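Galacto-N-biose/lacto-N-biose I transporter substrate-binding protein (Bifidobacterium longum, PDB 2Z8F) binds galacto-N-biose, lacto-N-biose and related sugars such as lacto-N-tetraose, probably delivering them to the membrane components of an ABC transporter. Local coordinates at residues N106-P112 with A326-E330; T129-V133 with A354-M358; G14-I18 with P45-V49; A186-W192 with N203-S209; G282-P286 with N357-Y363. All coordinates share one frame; numbering follows the deposited sequence.

Contacts 2, 4 and 5 form one connected group. Contacts 2 and 5 have centres about 7 Å apart and share Asn357 and Met358. Contacts 4 and 5 have centres about 10 Å apart and meet where the ring of Phe361 packs against Gly187 and the backbone of Trp192. Contact 1 joins the group through Pro112 CG, 3.6 Å from Thr129 CG2 of contact 2. Contact 3 stands apart, its centre about 46 Å from that of contact 4, on the opposite side of the chain's centre. The bound glycan lies near the group: the nearest atoms of a galactose and Gly130 are about 6 Å apart, and those of an N-acetylglucosamine and the Tyr363 side chain about 8 Å.

Contact 1 (N106-P112 with A326-E330); sequences NDFASGP and AATTE
Phe108 and Ala327 face each other in a single backbone bridge, with one hydrogen bond on each side of it. Thr328 N donates to Asp107 O at 2.8 Å. The bond is nearly straight at the hydrogen, though the donor sits above the carbonyl plane. Ala109 N donates to Ala326 O at 2.9 Å, and here the donor lies nearly along the C=O axis. Asp107 O also receives a CA-H contact from Ala327, and Thr328 OG1, 3.2 Å from Asp107 O, can make at most a weak bond to it. That hydroxyl sits between its own backbone N and carbonyl carbon (chi1 50°), which turns it toward Asp107 O. Two waters also meet it. One is held by Asn106 O as well, at 2.9 Å; the other reaches Phe108 O only weakly. The same torsion lays Thr328 CG2 against Ala109 N. Asp107 OD1 touches Thr329 CG2 at 3.4 Å and is hydrogen-bonded to N4 of a bound MES molecule, probably from the crystallisation liquor. Asp107 OD2 lies near the like charge of Asp309. Next to the bridge, Ala326 CB meets Pro112 CB at 3.7 Å. The Phe108 ring passes beside Ala326 and Ala327 and packs on Leu125 and Pro126 of strand 121-126. The arrangement is an isolated beta bridge between two loops. Ala109, one of its donors, is also the N-cap residue of helix 110-114.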
# COMPACT_ATOMS: atom_id res chain seq x y z
N ASN A 106 14.15 -5.19 17.28
CA ASN A 106 15.27 -4.37 16.85
C ASN A 106 15.71 -4.57 15.40
O ASN A 106 16.54 -3.82 14.90
CB ASN A 106 16.45 -4.51 17.83
CG ASN A 106 16.19 -3.80 19.17
OD1 ASN A 106 16.92 -4.01 20.14
ND2 ASN A 106 15.15 -2.98 19.24
N ASP A 107 15.13 -5.57 14.72
CA ASP A 107 15.38 -5.76 13.31
C ASP A 107 14.51 -4.85 12.43
O ASP A 107 14.70 -4.82 11.21
CB ASP A 107 15.06 -7.21 12.91
CG ASP A 107 16.13 -8.19 13.31
OD1 ASP A 107 17.21 -7.75 13.75
OD2 ASP A 107 15.89 -9.41 13.11
N PHE A 108 13.55 -4.13 13.02
CA PHE A 108 12.53 -3.41 12.26
C PHE A 108 12.43 -1.96 12.65
O PHE A 108 12.71 -1.62 13.81
CB PHE A 108 11.19 -4.10 12.46
CG PHE A 108 11.20 -5.48 11.94
CD1 PHE A 108 11.19 -5.68 10.57
CD2 PHE A 108 11.32 -6.57 12.80
CE1 PHE A 108 11.27 -6.99 10.06
CE2 PHE A 108 11.41 -7.84 12.29
CZ PHE A 108 11.37 -8.03 10.92
N ALA A 109 12.06 -1.12 11.69
CA ALA A 109 11.79 0.29 12.01
C ALA A 109 10.67 0.40 13.05
O ALA A 109 9.75 -0.40 13.07
CB ALA A 109 11.48 1.11 10.75
N SER A 110 10.77 1.40 13.93
CA SER A 110 9.84 1.52 15.04
C SER A 110 8.39 1.81 14.63
O SER A 110 7.46 1.31 15.26
CB SER A 110 10.34 2.57 16.04
OG SER A 110 10.43 3.84 15.40
N GLY A 111 8.23 2.59 13.56
CA GLY A 111 6.89 2.92 13.03
C GLY A 111 6.16 1.66 12.60
O GLY A 111 5.14 1.28 13.19
N PRO A 112 6.67 1.00 11.54
CA PRO A 112 6.08 -0.27 11.13
C PRO A 112 5.89 -1.27 12.28
O PRO A 112 4.86 -1.95 12.33
CB PRO A 112 7.08 -0.79 10.09
CG PRO A 112 7.64 0.41 9.48
CD PRO A 112 7.75 1.41 10.64
N ALA A 326 10.39 -3.01 5.85
CA ALA A 326 10.37 -2.48 7.24
C ALA A 326 11.68 -2.79 7.97
O ALA A 326 12.02 -2.14 8.98
CB ALA A 326 9.17 -3.04 7.99
N ALA A 327 12.41 -3.79 7.49
CA ALA A 327 13.66 -4.20 8.15
C ALA A 327 14.68 -3.09 8.15
O ALA A 327 14.78 -2.34 7.19
CB ALA A 327 14.23 -5.42 7.44
N THR A 328 15.46 -3.01 9.23
CA THR A 328 16.53 -2.03 9.31
C THR A 328 17.89 -2.72 9.40
O THR A 328 18.89 -2.08 9.65
CB THR A 328 16.35 -1.13 10.55
OG1 THR A 328 16.13 -1.97 11.68
CG2 THR A 328 15.15 -0.18 10.35
N THR A 329 17.91 -4.03 9.15
CA THR A 329 19.12 -4.83 9.31
C THR A 329 20.19 -4.54 8.25
O THR A 329 21.39 -4.76 8.51
CB THR A 329 18.78 -6.32 9.31
OG1 THR A 329 17.92 -6.56 8.19
CG2 THR A 329 18.05 -6.71 10.58
N GLU A 330 19.78 -4.04 7.09
CA GLU A 330 20.69 -3.62 6.01
C GLU A 330 19.95 -2.63 5.12
O GLU A 330 18.72 -2.63 5.11
CB GLU A 330 21.17 -4.82 5.18
CG GLU A 330 20.08 -5.58 4.48
CD GLU A 330 20.61 -6.74 3.65
OE1 GLU A 330 21.07 -6.51 2.50
OE2 GLU A 330 20.56 -7.88 4.15
O HOH W 1 18.27 -3.56 12.61
O HOH W 2 15.78 -0.24 13.80

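Contact 2 (T129-V133 with A354-M358); sequences TGPLV and ANNNM
Pro131 presents its ring to the last turn of helix 347-356, and its CB rests 3.6 Å from Ala354 CB. The small alanine methyl fits into the hollow between Pro131 and Val133. Val133 CG1 closes the other side of that hollow, also at 3.6 Å from Ala354 CB. The Pro131 ring also lies against the helix backbone, with CB 3.7 Å from Asn355 N. Met358 fills the next gap. Its CG is anti to the backbone N (chi1 176°) and the chain stays extended to SD, which reaches Pro131 CA at 3.6 Å; the bend at chi3 then turns CE toward Thr129 CB. At the far end the side chains of Thr129 and Asn355 cross at about a right angle. Asn355 ND2 comes within 2.8 Å of Thr129 OG1, but the angle is too poor for a hydrogen bond. The contact is therefore mainly one of shape, and it is buried. It seats the C-terminal end of helix 347-356 on the entry to strand 132-137, the middle strand of a three-stranded antiparallel sheet. Val133 also packs on Val271, and Ala354 on Gln273, of the adjoining strand 269-273.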
# COMPACT_ATOMS: atom_id res chain seq x y z
N THR A 129 6.58 -0.93 3.73
CA THR A 129 5.76 0.28 3.81
C THR A 129 5.37 0.81 2.43
O THR A 129 6.03 0.52 1.42
CB THR A 129 6.46 1.38 4.64
OG1 THR A 129 7.64 1.79 3.94
CG2 THR A 129 6.83 0.86 6.03
N GLY A 130 4.32 1.63 2.40
CA GLY A 130 3.75 2.10 1.13
C GLY A 130 3.64 3.60 0.99
O GLY A 130 2.54 4.12 0.75
N PRO A 131 4.77 4.32 1.10
CA PRO A 131 4.66 5.77 0.90
C PRO A 131 4.27 6.11 -0.52
O PRO A 131 4.70 5.44 -1.48
CB PRO A 131 6.09 6.27 1.18
CG PRO A 131 6.96 5.06 0.85
CD PRO A 131 6.15 3.90 1.36
N LEU A 132 3.42 7.12 -0.67
CA LEU A 132 3.07 7.60 -1.99
C LEU A 132 4.12 8.54 -2.58
O LEU A 132 4.66 9.44 -1.90
CB LEU A 132 1.68 8.26 -1.97
CG LEU A 132 0.54 7.29 -1.68
CD1 LEU A 132 -0.70 7.97 -1.05
CD2 LEU A 132 0.10 6.62 -3.00
N VAL A 133 4.41 8.35 -3.86
CA VAL A 133 5.39 9.15 -4.60
C VAL A 133 4.82 9.50 -5.99
O VAL A 133 3.65 9.19 -6.28
CB VAL A 133 6.77 8.41 -4.72
CG1 VAL A 133 7.36 8.18 -3.37
CG2 VAL A 133 6.59 7.02 -5.43
N ALA A 354 10.55 9.37 1.14
CA ALA A 354 9.08 9.42 1.24
C ALA A 354 8.61 8.77 2.53
O ALA A 354 7.78 9.33 3.28
CB ALA A 354 8.44 8.74 0.01
N ASN A 355 9.13 7.58 2.81
CA ASN A 355 8.80 6.88 4.04
C ASN A 355 9.05 7.75 5.28
O ASN A 355 8.21 7.79 6.19
CB ASN A 355 9.64 5.61 4.16
CG ASN A 355 9.33 4.84 5.39
OD1 ASN A 355 10.06 4.92 6.40
ND2 ASN A 355 8.23 4.10 5.37
N ASN A 356 10.18 8.45 5.28
CA ASN A 356 10.55 9.27 6.44
C ASN A 356 9.64 10.49 6.57
O ASN A 356 9.58 11.10 7.64
CB ASN A 356 12.03 9.68 6.35
CG ASN A 356 12.98 8.48 6.44
OD1 ASN A 356 14.18 8.60 6.17
ND2 ASN A 356 12.45 7.31 6.81
N ASN A 357 8.92 10.82 5.51
CA ASN A 357 8.03 11.99 5.49
C ASN A 357 6.56 11.56 5.44
O ASN A 357 5.69 12.36 5.10
CB ASN A 357 8.31 12.85 4.25
CG ASN A 357 9.54 13.70 4.40
OD1 ASN A 357 9.91 14.10 5.51
ND2 ASN A 357 10.16 14.03 3.28
N MET A 358 6.31 10.29 5.74
CA MET A 358 4.95 9.75 5.63
C MET A 358 4.18 9.94 6.93
O MET A 358 4.63 9.51 8.01
CB MET A 358 5.02 8.26 5.25
CG MET A 358 3.70 7.56 5.20
SD MET A 358 3.92 5.96 4.38
CE MET A 358 4.75 5.04 5.66

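Contact 3 (G14-I18 with P45-V49); sequences GVVNI and PDIQV. With ZN (zinc ion), chain F.
Ile18 and Ile47 lie side by side and point the same way, with Ile18 CG1 3.9 Å from Ile47 CG2. Val49 joins them on this face, its CG2 4.0 Å from Ile18 CB. Val16 is on the same face, which packs partly on Glu303 and Phe307 of helix 301-311 and, at Val49, on helix 33-43. Asn17 and Gln48 occupy the other face. Their side chains cross obliquely, the two amide planes 81° apart. Asn17 OD1 lies 3.7 Å from Gln48 CB, and a water within reach of Gln48 O can donate to it. Gln48 bends at chi2 (-71°), turning its amide away from Asn17; NE2 instead donates to the carbonyls of His44 and Asn41. Val15 CG1, just before the strand, touches Gln48 CG. Three backbone bonds join the strands: Val16 N to Asp46 O, Gln48 N to Val16 O, and Ile18 N to Gln48 O, the last at 2.8 Å. Just before strand 47-53, Asp46 OD1 binds a zinc ion at 1.9 Å, joined by His44 and a water. The parallel strands, linked through helix 33-43, form a beta-alpha-beta unit at the edge of the mixed sheet, at home in periplasmic-binding-protein folds.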
# COMPACT_ATOMS: atom_id res chain seq x y z
N GLY A 14 10.72 -33.21 16.22
CA GLY A 14 11.86 -32.89 15.38
C GLY A 14 11.56 -31.93 14.24
O GLY A 14 12.35 -31.03 13.97
N VAL A 15 10.42 -32.13 13.57
CA VAL A 15 10.01 -31.28 12.45
C VAL A 15 8.69 -30.58 12.79
O VAL A 15 7.67 -31.23 13.09
CB VAL A 15 9.85 -32.11 11.13
CG1 VAL A 15 9.42 -31.21 9.98
CG2 VAL A 15 11.16 -32.84 10.77
N VAL A 16 8.73 -29.24 12.75
CA VAL A 16 7.55 -28.41 12.87
C VAL A 16 7.23 -27.93 11.46
O VAL A 16 8.14 -27.58 10.71
CB VAL A 16 7.82 -27.24 13.86
CG1 VAL A 16 6.89 -26.07 13.62
CG2 VAL A 16 7.71 -27.76 15.30
N ASN A 17 5.95 -27.96 11.10
CA ASN A 17 5.54 -27.54 9.77
C ASN A 17 4.68 -26.30 9.87
O ASN A 17 3.67 -26.33 10.57
CB ASN A 17 4.74 -28.64 9.10
CG ASN A 17 5.60 -29.81 8.68
OD1 ASN A 17 6.31 -29.75 7.68
ND2 ASN A 17 5.51 -30.91 9.42
N ILE A 18 5.10 -25.26 9.16
CA ILE A 18 4.49 -23.92 9.16
C ILE A 18 3.95 -23.64 7.76
O ILE A 18 4.58 -23.99 6.77
CB ILE A 18 5.60 -22.85 9.49
CG1 ILE A 18 6.18 -23.09 10.88
CG2 ILE A 18 5.09 -21.37 9.31
CD1 ILE A 18 5.15 -23.14 11.98
N PRO A 45 15.71 -28.13 8.57
CA PRO A 45 14.84 -29.31 8.54
C PRO A 45 13.87 -29.36 9.74
O PRO A 45 12.83 -30.02 9.67
CB PRO A 45 15.82 -30.48 8.61
CG PRO A 45 17.10 -29.90 9.18
CD PRO A 45 17.14 -28.49 8.65
N ASP A 46 14.23 -28.63 10.81
CA ASP A 46 13.45 -28.58 12.04
C ASP A 46 12.19 -27.67 11.97
O ASP A 46 11.26 -27.84 12.77
CB ASP A 46 14.35 -28.15 13.21
CG ASP A 46 15.00 -26.79 13.00
OD1 ASP A 46 15.77 -26.56 12.01
OD2 ASP A 46 14.80 -25.91 13.88
N ILE A 47 12.20 -26.71 11.03
CA ILE A 47 11.04 -25.84 10.80
C ILE A 47 10.83 -25.71 9.29
O ILE A 47 11.51 -24.92 8.62
CB ILE A 47 11.25 -24.41 11.40
CG1 ILE A 47 11.55 -24.47 12.90
CG2 ILE A 47 10.00 -23.54 11.11
CD1 ILE A 47 12.27 -23.22 13.43
N GLN A 48 9.92 -26.51 8.75
CA GLN A 48 9.67 -26.54 7.31
C GLN A 48 8.49 -25.65 6.99
O GLN A 48 7.45 -25.74 7.64
CB GLN A 48 9.41 -27.99 6.87
CG GLN A 48 10.68 -28.85 6.91
CD GLN A 48 11.65 -28.47 5.83
OE1 GLN A 48 11.45 -28.77 4.64
NE2 GLN A 48 12.73 -27.80 6.22
N VAL A 49 8.66 -24.79 5.98
CA VAL A 49 7.66 -23.80 5.63
C VAL A 49 7.10 -24.03 4.23
O VAL A 49 7.85 -24.15 3.26
CB VAL A 49 8.27 -22.40 5.73
CG1 VAL A 49 7.20 -21.33 5.37
CG2 VAL A 49 8.79 -22.19 7.15
ZN ZN F . 17.02 -25.09 12.19
O HOH W 3 5.67 -27.27 6.26
O HOH W 4 18.68 -26.04 11.38

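Contact 4 (A186-W192 with N203-S209)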
# COMPACT_ATOMS: atom_id res chain seq x y z
N ALA A 186 -5.20 12.04 1.23
CA ALA A 186 -5.91 12.87 2.21
C ALA A 186 -5.29 12.73 3.60
O ALA A 186 -5.10 13.73 4.32
CB ALA A 186 -7.38 12.51 2.23
N GLY A 187 -4.90 11.51 3.95
CA GLY A 187 -4.40 11.16 5.29
C GLY A 187 -3.02 11.72 5.60
O GLY A 187 -2.60 11.77 6.78
N ALA A 188 -2.33 12.16 4.55
CA ALA A 188 -0.95 12.67 4.69
C ALA A 188 -0.93 13.82 5.69
O ALA A 188 0.05 14.00 6.40
CB ALA A 188 -0.44 13.14 3.34
N SER A 189 -2.02 14.57 5.73
CA SER A 189 -2.08 15.78 6.57
C SER A 189 -2.86 15.62 7.86
O SER A 189 -2.98 16.58 8.64
CB SER A 189 -2.66 16.92 5.77
OG SER A 189 -3.89 16.51 5.21
N GLY A 190 -3.39 14.43 8.12
CA GLY A 190 -4.11 14.22 9.36
C GLY A 190 -4.99 12.99 9.35
O GLY A 190 -5.55 12.60 8.32
N GLY A 191 -5.11 12.37 10.52
CA GLY A 191 -5.91 11.17 10.68
C GLY A 191 -7.39 11.43 10.51
O GLY A 191 -7.88 12.56 10.67
N TRP A 192 -8.11 10.38 10.15
CA TRP A 192 -9.57 10.37 10.12
C TRP A 192 -10.21 9.73 11.34
O TRP A 192 -11.40 9.92 11.57
CB TRP A 192 -10.04 9.54 8.91
CG TRP A 192 -9.79 10.17 7.59
CD1 TRP A 192 -9.29 11.43 7.34
CD2 TRP A 192 -10.10 9.60 6.32
NE1 TRP A 192 -9.24 11.67 5.98
CE2 TRP A 192 -9.76 10.56 5.33
CE3 TRP A 192 -10.67 8.38 5.92
CZ2 TRP A 192 -9.93 10.33 3.96
CZ3 TRP A 192 -10.85 8.16 4.56
CH2 TRP A 192 -10.48 9.12 3.60
N ASN A 203 -13.77 11.64 11.52
CA ASN A 203 -13.95 12.76 10.61
C ASN A 203 -13.10 12.55 9.37
O ASN A 203 -11.89 12.79 9.38
CB ASN A 203 -13.59 14.09 11.26
CG ASN A 203 -13.68 15.26 10.29
OD1 ASN A 203 -14.34 15.18 9.22
ND2 ASN A 203 -13.03 16.37 10.65
N THR A 204 -13.75 12.04 8.31
CA THR A 204 -13.06 11.80 7.04
C THR A 204 -13.12 12.99 6.11
O THR A 204 -12.71 12.89 4.94
CB THR A 204 -13.70 10.58 6.31
OG1 THR A 204 -15.05 10.91 5.95
CG2 THR A 204 -13.71 9.39 7.21
N GLU A 205 -13.62 14.13 6.63
CA GLU A 205 -13.78 15.35 5.85
C GLU A 205 -12.87 16.43 6.39
O GLU A 205 -13.29 17.52 6.75
CB GLU A 205 -15.25 15.78 5.86
CG GLU A 205 -16.08 14.78 5.06
CD GLU A 205 -17.55 15.07 5.07
OE1 GLU A 205 -18.18 14.73 6.09
OE2 GLU A 205 -18.05 15.59 4.05
N THR A 206 -11.58 16.09 6.44
CA THR A 206 -10.56 17.00 6.93
C THR A 206 -10.16 18.01 5.87
O THR A 206 -10.58 17.94 4.71
CB THR A 206 -9.32 16.20 7.27
OG1 THR A 206 -8.94 15.52 6.06
CG2 THR A 206 -9.60 15.15 8.37
N ASP A 207 -9.32 18.98 6.24
CA ASP A 207 -8.80 19.90 5.25
C ASP A 207 -8.04 19.18 4.12
O ASP A 207 -8.11 19.62 2.99
CB ASP A 207 -7.86 20.93 5.90
CG ASP A 207 -8.56 21.79 6.91
OD1 ASP A 207 -9.80 21.71 6.98
OD2 ASP A 207 -7.86 22.53 7.63
N GLY A 208 -7.37 18.08 4.45
CA GLY A 208 -6.67 17.24 3.46
C GLY A 208 -7.63 16.54 2.52
O GLY A 208 -7.41 16.49 1.30
N SER A 209 -8.70 15.99 3.07
CA SER A 209 -9.74 15.38 2.22
C SER A 209 -10.31 16.44 1.26
O SER A 209 -10.45 16.22 0.06
CB SER A 209 -10.86 14.74 3.07
OG SER A 209 -10.33 13.67 3.81
O HOH W 5 -6.84 13.95 6.41
O HOH W 6 -6.05 17.14 6.88
O HOH W 7 -10.34 13.42 11.63
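Thr204 CA stands directly over the five-membered ring of Trp192, 3.6 Å from its centroid and 7° off its normal, a CH-pi contact made by a backbone carbon. The setting is a beta hairpin, strands 193-196 and 199-202, whose two ends these segments extend. Asn203 N donates to Trp192 O at 2.9 Å, just beyond the paired strands. Thr204 CB sits over the same face near CD2, offset toward the rim, and CG2 hangs past the rim, 3.5 Å from Trp192 CE3. The ring also packs edge-to-face with Phe361. Replacing Trp192 with alanine would probably leave Thr204 CA without the ring it lies against and cost Phe361 one aromatic neighbour, opening a gap between the hairpin and its neighbours. Beside the ring, helix 207-221 begins. Thr206 is its N-cap: OG1 sits between its own N and carbonyl carbon (chi1 59°) and accepts from Ser209 N. Ser209 OG in turn donates to Thr204 O. Asn203 OD1 accepts from Glu205 N, which makes an Asx turn. Gly208 packs closely against the turn at 187-190. A side chain there would run into Ser189 OG and Ala186 O. Gly190 has a backbone shape that any side chain would crowd. One of the bridging waters donates to Ala186 O and Gly190 O, accepts a weak bond from Trp192 NE1, and accepts a hydrogen bond from Thr206 OG1 at 2.6 Å.

Contact 5 (G282-P286 with N357-Y363); sequences GKTGP and NMGDFTY
Thr284 and Met358 form a single backbone bridge, in which Thr284 N donates to Asn357 O at 3.0 Å and Gly359 N donates to Thr284 O at 2.9 Å. Both bonds are close to straight at the hydrogen. The Lys283 chain bends at chi2 and chi3 and curls over Asn357 O, with CD 3.5 Å from that oxygen. Thr284 turns OG1 anti to its N (chi1 -173°), toward Leu132 O, to which it is hydrogen-bonded. Its CG2 is left facing Met358 CB. Pro286 does most of the side-chain packing. Its CA lies 3.7 Å from Met358 SD, and the two side chains cross obliquely. Pro286 CG touches both Phe361 CB, at 4.1 Å, and Tyr363 OH, at 3.4 Å. The Phe361 side chain crosses the proline at about a right angle. Phe361 CD2 sits over the centre of one face of the Tyr363 ring, 3.5 Å above its plane. With a glycine at Pro286, Met358 SD and Phe361 CB would probably lose their shared packing surface, and the Tyr363 hydroxyl would lose an apolar neighbour. A water in the plane of the tyrosine ring joins Tyr363 OH to Pro286 O, to which it donates. The backbone bonds thus fix how the two loops lie against each other, while apolar packing and one water hold the Tyr363 end, on the side nearer the bound glycan.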
# COMPACT_ATOMS: atom_id res chain seq x y z
N GLY A 282 3.98 19.07 2.47
CA GLY A 282 5.31 18.47 2.55
C GLY A 282 5.37 17.04 3.08
O GLY A 282 6.47 16.49 3.24
N LYS A 283 4.20 16.45 3.36
CA LYS A 283 4.14 15.07 3.84
C LYS A 283 3.60 14.19 2.73
O LYS A 283 2.98 14.69 1.80
CB LYS A 283 3.21 14.90 5.05
CG LYS A 283 3.59 15.68 6.34
CD LYS A 283 4.92 15.25 6.90
CE LYS A 283 4.79 14.21 8.01
NZ LYS A 283 6.09 14.09 8.76
N THR A 284 3.84 12.90 2.84
CA THR A 284 3.10 11.93 2.02
C THR A 284 2.25 11.06 2.95
O THR A 284 2.19 11.28 4.16
CB THR A 284 4.03 11.14 1.10
OG1 THR A 284 3.23 10.35 0.21
CG2 THR A 284 4.99 10.26 1.88
N GLY A 285 1.57 10.05 2.40
CA GLY A 285 0.72 9.23 3.20
C GLY A 285 0.86 7.80 2.73
O GLY A 285 1.47 7.58 1.68
N PRO A 286 0.33 6.85 3.53
CA PRO A 286 0.43 5.42 3.26
C PRO A 286 -0.60 4.93 2.26
O PRO A 286 -1.78 5.30 2.33
CB PRO A 286 0.18 4.78 4.64
CG PRO A 286 -0.80 5.75 5.31
CD PRO A 286 -0.38 7.11 4.81
N ASN A 357 8.92 10.82 5.51
CA ASN A 357 8.03 11.99 5.49
C ASN A 357 6.56 11.56 5.44
O ASN A 357 5.69 12.36 5.10
CB ASN A 357 8.31 12.85 4.25
CG ASN A 357 9.54 13.70 4.40
OD1 ASN A 357 9.91 14.10 5.51
ND2 ASN A 357 10.16 14.03 3.28
N MET A 358 6.31 10.29 5.74
CA MET A 358 4.95 9.75 5.63
C MET A 358 4.18 9.94 6.93
O MET A 358 4.63 9.51 8.01
CB MET A 358 5.02 8.26 5.25
CG MET A 358 3.70 7.56 5.20
SD MET A 358 3.92 5.96 4.38
CE MET A 358 4.75 5.04 5.66
N GLY A 359 3.00 10.55 6.83
CA GLY A 359 2.14 10.69 8.02
C GLY A 359 1.61 9.40 8.62
O GLY A 359 1.34 8.42 7.91
N ASP A 360 1.47 9.40 9.95
CA ASP A 360 0.87 8.28 10.66
C ASP A 360 -0.62 8.32 10.39
O ASP A 360 -1.21 9.40 10.31
CB ASP A 360 1.05 8.45 12.17
CG ASP A 360 2.49 8.29 12.62
OD1 ASP A 360 3.25 7.57 11.96
OD2 ASP A 360 2.85 8.88 13.68
N PHE A 361 -1.25 7.15 10.31
CA PHE A 361 -2.69 7.07 10.02
C PHE A 361 -3.32 5.84 10.67
O PHE A 361 -3.07 4.70 10.25
CB PHE A 361 -2.95 7.05 8.50
CG PHE A 361 -4.40 7.28 8.11
CD1 PHE A 361 -4.87 8.58 7.87
CD2 PHE A 361 -5.31 6.21 8.01
CE1 PHE A 361 -6.21 8.82 7.52
CE2 PHE A 361 -6.66 6.44 7.63
CZ PHE A 361 -7.10 7.74 7.37
N THR A 362 -4.11 6.06 11.71
CA THR A 362 -4.86 4.98 12.35
C THR A 362 -6.01 4.54 11.43
O THR A 362 -6.74 5.39 10.92
CB THR A 362 -5.43 5.47 13.72
OG1 THR A 362 -4.32 5.74 14.60
CG2 THR A 362 -6.35 4.41 14.36
N TYR A 363 -6.12 3.23 11.20
CA TYR A 363 -7.27 2.67 10.49
C TYR A 363 -8.28 2.05 11.46
O TYR A 363 -7.93 1.16 12.23
CB TYR A 363 -6.82 1.60 9.48
CG TYR A 363 -5.98 2.16 8.38
CD1 TYR A 363 -6.56 2.67 7.20
CD2 TYR A 363 -4.58 2.21 8.51
CE1 TYR A 363 -5.77 3.19 6.18
CE2 TYR A 363 -3.78 2.73 7.51
CZ TYR A 363 -4.36 3.23 6.35
OH TYR A 363 -3.56 3.72 5.36
O HOH W 8 -4.48 4.50 2.99